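Local coordinates for Hpr(Ser) kinase (Coxiella burnetii, PDB 3TQF) that phosphorylates the carrier protein HPr on a serine and removes that phosphate again, as a bifunctional kinase/phosphatase that probably uses ATP, at the interface of chains A and B. Numbering follows the deposited sequence. Chains: chain A/B, Hpr(Ser) kinase.

The interface of chains A and B. Residues chain A 34, 72-75, 78; chain B 133, 144, 147-148, 151.
With CG1 of A:Ile75 anti to its own carbonyl carbon (chi1 -57°) and the chain extended beyond it, CD1 reaches across to helix 141-165 of chain B, while CG of B:Phe133, anti to the backbone N (chi1 -166°), lays the ring alongside it, pointing the same way, with CE2 against the A:Gly74 backbone. The patch joins two copies of the HPr kinase C-terminal domain, a P-loop fold, through the turn between strands 69-72 and 76-79 of chain A. A:Ile75 has the most buried surface here, 73 Å². Its side chain crosses that of B:Leu144 at about a right angle, with A:Ile75 CD1 4.0 Å from B:Leu144 CD2 and 3.9 Å from that residue's backbone O. CG1 lies nearest the phenyl ring of B:Phe133 at CE2, which touches A:Gly74 CA at 3.6 Å. The other branch, CG2, meets the amide ND2 of B:Asn151 at 3.9 Å; no N or O of either chain here comes within bonding reach of the other. From helix 141-165, B:Leu148 brings CD1 to 3.8 Å from A:Ile75 CA. On the far flank A:Leu34, from helix 29-38, meets B:Thr147 tip to tip, its CD2 3.7 Å from the hydroxyl OG1; the same methyl packs on B:Leu144 CD2. The CG2 methyl of B:Thr147 turns instead to A:Ile78 CD1, at 4.0 Å. The deposited assembly holds three copies, but the structure alone does not show whether this pairing is the biological one.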
# COMPACT_ATOMS: atom_id res chain seq x y z
N LEU A 34 -10.70 5.75 -1.67
CA LEU A 34 -10.04 5.52 -2.95
C LEU A 34 -9.32 4.17 -2.96
O LEU A 34 -9.51 3.37 -3.87
CB LEU A 34 -9.05 6.65 -3.26
CG LEU A 34 -8.48 6.69 -4.70
CD1 LEU A 34 -9.58 6.91 -5.71
CD2 LEU A 34 -7.41 7.77 -4.84
N ILE A 72 -10.07 14.52 -2.71
CA ILE A 72 -8.82 14.18 -2.04
C ILE A 72 -7.87 15.35 -2.22
O ILE A 72 -7.55 15.73 -3.34
CB ILE A 72 -8.18 12.91 -2.63
CG1 ILE A 72 -9.06 11.69 -2.33
CG2 ILE A 72 -6.79 12.70 -2.05
CD1 ILE A 72 -8.48 10.39 -2.84
N THR A 73 -7.43 15.94 -1.11
CA THR A 73 -6.60 17.13 -1.17
C THR A 73 -5.28 16.80 -1.86
O THR A 73 -4.63 15.81 -1.54
CB THR A 73 -6.34 17.73 0.22
OG1 THR A 73 -5.77 16.73 1.08
CG2 THR A 73 -7.65 18.25 0.84
N GLY A 74 -4.92 17.62 -2.84
CA GLY A 74 -3.77 17.35 -3.70
C GLY A 74 -4.23 16.97 -5.08
O GLY A 74 -3.68 17.44 -6.07
N ILE A 75 -5.25 16.11 -5.15
CA ILE A 75 -5.83 15.66 -6.40
C ILE A 75 -6.98 16.56 -6.81
O ILE A 75 -7.05 17.02 -7.96
CB ILE A 75 -6.36 14.22 -6.28
CG1 ILE A 75 -5.25 13.27 -5.84
CG2 ILE A 75 -6.96 13.77 -7.60
CD1 ILE A 75 -5.74 11.86 -5.53
N ILE A 78 -12.55 13.60 -7.93
CA ILE A 78 -12.29 12.36 -8.64
C ILE A 78 -13.62 11.77 -9.10
O ILE A 78 -14.42 11.31 -8.28
CB ILE A 78 -11.59 11.32 -7.72
CG1 ILE A 78 -10.26 11.86 -7.19
CG2 ILE A 78 -11.35 10.01 -8.48
CD1 ILE A 78 -9.62 10.96 -6.15
N PHE B 133 2.20 18.60 -4.94
CA PHE B 133 1.42 17.57 -4.24
C PHE B 133 1.87 17.38 -2.80
O PHE B 133 3.03 17.10 -2.55
CB PHE B 133 1.50 16.24 -4.98
CG PHE B 133 0.48 15.25 -4.50
CD1 PHE B 133 0.81 14.27 -3.59
CD2 PHE B 133 -0.83 15.33 -4.95
CE1 PHE B 133 -0.14 13.38 -3.14
CE2 PHE B 133 -1.78 14.44 -4.51
CZ PHE B 133 -1.44 13.46 -3.60
N LEU B 144 -2.29 7.56 -5.21
CA LEU B 144 -2.63 8.97 -5.30
C LEU B 144 -1.97 9.62 -6.51
O LEU B 144 -2.62 10.34 -7.27
CB LEU B 144 -2.22 9.71 -4.02
CG LEU B 144 -2.92 9.24 -2.73
CD1 LEU B 144 -2.58 10.16 -1.58
CD2 LEU B 144 -4.42 9.14 -2.92
N THR B 147 -3.49 8.33 -9.70
CA THR B 147 -4.79 8.98 -9.89
C THR B 147 -4.62 10.44 -10.34
O THR B 147 -5.36 10.91 -11.20
CB THR B 147 -5.62 8.93 -8.60
OG1 THR B 147 -5.70 7.57 -8.15
CG2 THR B 147 -7.02 9.45 -8.84
N LEU B 148 -3.64 11.13 -9.75
CA LEU B 148 -3.32 12.50 -10.14
C LEU B 148 -2.93 12.59 -11.61
O LEU B 148 -3.31 13.54 -12.29
CB LEU B 148 -2.16 13.02 -9.30
CG LEU B 148 -1.81 14.50 -9.44
CD1 LEU B 148 -2.83 15.37 -8.73
CD2 LEU B 148 -0.42 14.75 -8.89
N ASN B 151 -5.95 11.80 -14.00
CA ASN B 151 -6.79 12.99 -14.02
C ASN B 151 -6.20 14.07 -14.91
O ASN B 151 -6.92 14.76 -15.62
CB ASN B 151 -7.00 13.56 -12.61
CG ASN B 151 -8.32 13.14 -12.00
OD1 ASN B 151 -8.92 12.15 -12.39
ND2 ASN B 151 -8.79 13.92 -11.03